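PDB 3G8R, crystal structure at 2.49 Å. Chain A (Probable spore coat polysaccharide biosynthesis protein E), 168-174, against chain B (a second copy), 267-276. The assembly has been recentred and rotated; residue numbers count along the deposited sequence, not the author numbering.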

ATOM      1  N   HIS A 168       2.517 -12.530   6.549  1.00 35.92           N
ATOM      2  CA  HIS A 168       3.782 -11.911   6.858  1.00 36.33           C
ATOM      3  C   HIS A 168       3.807 -11.734   8.372  1.00 38.46           C
ATOM      4  O   HIS A 168       2.781 -11.455   8.987  1.00 39.24           O
ATOM      5  CB  HIS A 168       3.970 -10.594   6.098  1.00 34.47           C
ATOM      6  CG  HIS A 168       5.069  -9.748   6.641  1.00 34.06           C
ATOM      7  ND1 HIS A 168       6.392 -10.141   6.622  1.00 34.55           N
ATOM      8  CD2 HIS A 168       5.049  -8.527   7.233  1.00 34.78           C
ATOM      9  CE1 HIS A 168       7.133  -9.201   7.179  1.00 33.80           C
ATOM     10  NE2 HIS A 168       6.348  -8.200   7.532  1.00 33.64           N
ATOM     11  N   CYS A 169       4.950 -12.002   8.981  1.00 39.55           N
ATOM     12  CA  CYS A 169       5.179 -11.506  10.299  1.00 40.84           C
ATOM     13  C   CYS A 169       6.647 -11.482  10.629  1.00 40.17           C
ATOM     14  O   CYS A 169       7.465 -12.087   9.953  1.00 39.49           O
ATOM     15  CB  CYS A 169       4.358 -12.249  11.361  1.00 42.58           C
ATOM     16  SG  CYS A 169       4.853 -13.890  11.771  1.00 57.65           S
ATOM     17  N   VAL A 170       6.963 -10.730  11.669  1.00 39.75           N
ATOM     18  CA  VAL A 170       8.316 -10.624  12.133  1.00 39.95           C
ATOM     19  C   VAL A 170       8.371 -11.094  13.584  1.00 40.98           C
ATOM     20  O   VAL A 170       7.527 -10.723  14.426  1.00 40.77           O
ATOM     21  CB  VAL A 170       8.819  -9.191  12.005  1.00 39.53           C
ATOM     22  CG1 VAL A 170      10.292  -9.127  12.322  1.00 40.73           C
ATOM     23  CG2 VAL A 170       8.548  -8.669  10.594  1.00 39.98           C
ATOM     24  N   ALA A 171       9.373 -11.927  13.861  1.00 41.73           N
ATOM     25  CA  ALA A 171       9.573 -12.487  15.175  1.00 42.00           C
ATOM     26  C   ALA A 171      10.414 -11.556  16.045  1.00 43.91           C
ATOM     27  O   ALA A 171      11.450 -11.939  16.580  1.00 45.45           O
ATOM     28  CB  ALA A 171      10.201 -13.861  15.056  1.00 41.34           C
ATOM     29  N   GLU A 172       9.998 -10.315  16.173  1.00 44.75           N
ATOM     30  CA  GLU A 172      10.587  -9.476  17.195  1.00 46.81           C
ATOM     31  C   GLU A 172       9.440  -9.038  18.037  1.00 48.00           C
ATOM     32  O   GLU A 172       8.372  -8.641  17.536  1.00 48.00           O
ATOM     33  CB  GLU A 172      11.387  -8.316  16.621  1.00 48.22           C
ATOM     34  CG  GLU A 172      12.619  -8.793  15.862  1.00 68.00           C
ATOM     35  CD  GLU A 172      13.206  -7.743  14.927  1.00 50.60           C
ATOM     36  OE1 GLU A 172      13.866  -8.135  13.921  1.00 68.21           O
ATOM     37  OE2 GLU A 172      13.022  -6.531  15.201  1.00 68.28           O
ATOM     38  N   TYR A 173       9.651  -9.171  19.333  1.00 49.02           N
ATOM     39  CA  TYR A 173       8.559  -9.172  20.270  1.00 49.13           C
ATOM     40  C   TYR A 173       8.856  -8.103  21.281  1.00 48.49           C
ATOM     41  O   TYR A 173       9.518  -8.377  22.268  1.00 50.58           O
ATOM     42  CB  TYR A 173       8.514 -10.535  20.956  1.00 49.88           C
ATOM     43  CG  TYR A 173       7.972 -11.687  20.109  1.00 61.67           C
ATOM     44  CD1 TYR A 173       8.820 -12.492  19.332  1.00 50.81           C
ATOM     45  CD2 TYR A 173       6.617 -11.996  20.120  1.00 50.73           C
ATOM     46  CE1 TYR A 173       8.325 -13.574  18.569  1.00 61.61           C
ATOM     47  CE2 TYR A 173       6.109 -13.074  19.379  1.00 62.13           C
ATOM     48  CZ  TYR A 173       6.966 -13.851  18.601  1.00 51.43           C
ATOM     49  OH  TYR A 173       6.417 -14.893  17.887  1.00 62.06           O
ATOM     50  N   PRO A 174       8.404  -6.868  21.057  1.00 45.62           N
ATOM     51  CA  PRO A 174       7.627  -6.249  19.989  1.00 43.99           C
ATOM     52  C   PRO A 174       8.506  -5.869  18.816  1.00 42.73           C
ATOM     53  O   PRO A 174       9.738  -5.987  18.888  1.00 43.53           O
ATOM     54  CB  PRO A 174       7.129  -4.973  20.645  1.00 43.84           C
ATOM     55  CG  PRO A 174       8.252  -4.626  21.539  1.00 32.76           C
ATOM     56  CD  PRO A 174       8.739  -5.896  22.109  1.00 44.53           C
TER
ATOM     57  N   VAL B 267      17.489 -12.486   7.011  1.00 67.84           N
ATOM     58  CA  VAL B 267      16.834 -12.536   8.333  1.00 68.87           C
ATOM     59  C   VAL B 267      17.819 -12.296   9.523  1.00 69.20           C
ATOM     60  O   VAL B 267      19.010 -12.619   9.447  1.00 68.81           O
ATOM     61  CB  VAL B 267      15.864 -13.770   8.478  1.00 68.82           C
ATOM     62  CG1 VAL B 267      16.341 -14.968   7.649  1.00 74.33           C
ATOM     63  CG2 VAL B 267      15.611 -14.134   9.943  1.00 73.96           C
ATOM     64  N   SER B 268      17.316 -11.675  10.587  1.00 70.02           N
ATOM     65  CA  SER B 268      18.174 -11.210  11.678  1.00 70.99           C
ATOM     66  C   SER B 268      18.582 -12.330  12.627  1.00 71.21           C
ATOM     67  O   SER B 268      17.988 -13.417  12.612  1.00 71.11           O
ATOM     68  CB  SER B 268      17.490 -10.089  12.461  1.00 71.27           C
ATOM     69  OG  SER B 268      16.272 -10.545  13.024  1.00 78.88           O
ATOM     70  N   GLU B 269      19.620 -12.049  13.422  1.00 71.04           N
ATOM     71  CA  GLU B 269      20.043 -12.911  14.520  1.00 70.25           C
ATOM     72  C   GLU B 269      18.936 -12.939  15.574  1.00 68.07           C
ATOM     73  O   GLU B 269      18.550 -14.004  16.030  1.00 67.56           O
ATOM     74  CB  GLU B 269      21.352 -12.394  15.147  1.00 71.42           C
ATOM     75  CG  GLU B 269      22.611 -12.544  14.276  1.00 90.07           C
ATOM     76  CD  GLU B 269      23.824 -11.784  14.838  1.00 72.62           C
ATOM     77  OE1 GLU B 269      24.816 -12.441  15.228  1.00 89.96           O
ATOM     78  OE2 GLU B 269      23.782 -10.526  14.893  1.00 90.28           O
ATOM     79  N   THR B 270      18.434 -11.764  15.945  1.00 66.52           N
ATOM     80  CA  THR B 270      17.356 -11.665  16.921  1.00 65.81           C
ATOM     81  C   THR B 270      16.186 -12.548  16.517  1.00 64.30           C
ATOM     82  O   THR B 270      15.661 -13.308  17.331  1.00 64.36           O
ATOM     83  CB  THR B 270      16.852 -10.211  17.072  1.00 66.29           C
ATOM     84  OG1 THR B 270      17.928  -9.395  17.535  1.00 80.27           O
ATOM     85  CG2 THR B 270      15.658 -10.102  18.069  1.00 79.69           C
ATOM     86  N   GLU B 271      15.796 -12.443  15.255  1.00 62.56           N
ATOM     87  CA  GLU B 271      14.694 -13.200  14.727  1.00 61.32           C
ATOM     88  C   GLU B 271      14.999 -14.686  14.758  1.00 60.47           C
ATOM     89  O   GLU B 271      14.222 -15.471  15.299  1.00 60.39           O
ATOM     90  CB  GLU B 271      14.413 -12.763  13.299  1.00 61.68           C
ATOM     91  CG  GLU B 271      12.976 -12.934  12.889  1.00 65.81           C
ATOM     92  CD  GLU B 271      12.544 -11.988  11.778  1.00 62.54           C
ATOM     93  OE1 GLU B 271      13.371 -11.156  11.304  1.00 65.21           O
ATOM     94  OE2 GLU B 271      11.353 -12.091  11.395  1.00 65.80           O
ATOM     95  N   GLN B 272      16.136 -15.071  14.178  1.00 59.53           N
ATOM     96  CA  GLN B 272      16.515 -16.478  14.088  1.00 57.70           C
ATOM     97  C   GLN B 272      16.582 -17.110  15.477  1.00 55.75           C
ATOM     98  O   GLN B 272      16.128 -18.231  15.693  1.00 55.73           O
ATOM     99  CB  GLN B 272      17.845 -16.623  13.355  1.00 57.76           C
ATOM    100  CG  GLN B 272      17.937 -17.873  12.478  1.00 73.75           C
ATOM    101  CD  GLN B 272      16.898 -17.900  11.342  1.00 58.58           C
ATOM    102  OE1 GLN B 272      15.852 -18.537  11.462  1.00 73.64           O
ATOM    103  NE2 GLN B 272      17.196 -17.219  10.237  1.00 73.70           N
ATOM    104  N   ALA B 273      17.117 -16.358  16.426  1.00 54.25           N
ATOM    105  CA  ALA B 273      17.300 -16.859  17.776  1.00 52.84           C
ATOM    106  C   ALA B 273      15.970 -16.912  18.478  1.00 50.79           C
ATOM    107  O   ALA B 273      15.741 -17.819  19.248  1.00 51.19           O
ATOM    108  CB  ALA B 273      18.283 -16.000  18.553  1.00 53.07           C
ATOM    109  N   SER B 274      15.092 -15.954  18.206  1.00 48.98           N
ATOM    110  CA  SER B 274      13.716 -16.025  18.707  1.00 47.56           C
ATOM    111  C   SER B 274      13.055 -17.299  18.291  1.00 47.44           C
ATOM    112  O   SER B 274      12.628 -18.039  19.157  1.00 48.47           O
ATOM    113  CB  SER B 274      12.860 -14.861  18.242  1.00 46.90           C
ATOM    114  OG  SER B 274      12.994 -13.776  19.136  1.00 75.86           O
ATOM    115  N   LEU B 275      13.000 -17.581  16.985  1.00 46.42           N
ATOM    116  CA  LEU B 275      12.330 -18.792  16.481  1.00 45.55           C
ATOM    117  C   LEU B 275      12.831 -20.079  17.122  1.00 46.36           C
ATOM    118  O   LEU B 275      12.027 -20.899  17.556  1.00 47.77           O
ATOM    119  CB  LEU B 275      12.424 -18.900  14.975  1.00 44.73           C
ATOM    120  CG  LEU B 275      11.614 -17.889  14.158  1.00 37.16           C
ATOM    121  CD1 LEU B 275      11.896 -18.050  12.686  1.00 44.45           C
ATOM    122  CD2 LEU B 275      10.118 -18.017  14.423  1.00 44.91           C
ATOM    123  N   ARG B 276      14.148 -20.245  17.211  1.00 45.18           N
ATOM    124  CA  ARG B 276      14.711 -21.427  17.849  1.00 43.91           C
ATOM    125  C   ARG B 276      14.125 -21.667  19.238  1.00 42.80           C
ATOM    126  O   ARG B 276      13.900 -22.792  19.630  1.00 42.86           O
ATOM    127  CB  ARG B 276      16.239 -21.328  17.935  1.00 44.12           C
ATOM    128  CG  ARG B 276      16.896 -22.677  18.243  1.00 53.88           C
ATOM    129  CD  ARG B 276      18.457 -22.693  18.225  1.00 45.22           C
ATOM    130  NE  ARG B 276      18.978 -23.961  18.778  1.00 52.39           N
ATOM    131  CZ  ARG B 276      18.949 -25.152  18.156  1.00 45.52           C
ATOM    132  NH1 ARG B 276      19.453 -26.229  18.756  1.00 51.86           N
ATOM    133  NH2 ARG B 276      18.423 -25.287  16.939  1.00 52.11           N
TER

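The contact between these two copies is a small, tightly fitted patch in which the first turns of a helix in chain B receive a loop of chain A, pinned by a single hydrogen bond from backbone to carboxylate. It illustrates a general principle: a glutamate near the start of a helix can reach out to accept a hydrogen bond from a backbone N-H of a partner chain. Here A171(A) N donates to E271(B) OE2 at 3.2 Å, with a nearly straight N-H...O angle of 163°. The CA-to-CB bond of E271(B) points sideways to the loop, but chi1 and chi2 are both t, and this extended side chain brings its end nearer.

The same residue is also bonded to the residue that caps its helix. S268(B), at the N-cap, accepts from E271(B) N through its OG (3.0 Å), and that hydroxyl also makes a weak bond to E271(B) OE1 (3.4 Å), leaving OE2 to face the loop.

Packing completes the fit. A171(A) points its methyl toward the helix, and its CB lies 3.6 Å from E271(B) CG and 4.2 Å from L275(B) CD2, so the aliphatic part of the glutamate serves as apolar surface. Alanine's short side chain is compatible with the close approach of the backbones at this buried position, with the CA atoms of A171(A) and E271(B) 5.2 Å apart. One turn on from T270(B), S274(B) is another small neighbour; its OG, weakly bonded to T270(B) O at 3.3 Å, sits near the ring edge of Y173(A).

E172(A) makes a mixed contact. Its CG packs 4.0 Å from T270(B) CG2, yet its OE1 lies 4.0 Å from E271(B) OE1, a proximity of like charges. Its other carboxylate oxygen, OE2, is hydrogen-bonded elsewhere in the structure. Altogether 297 Å² is buried between the stretches, both sides summed.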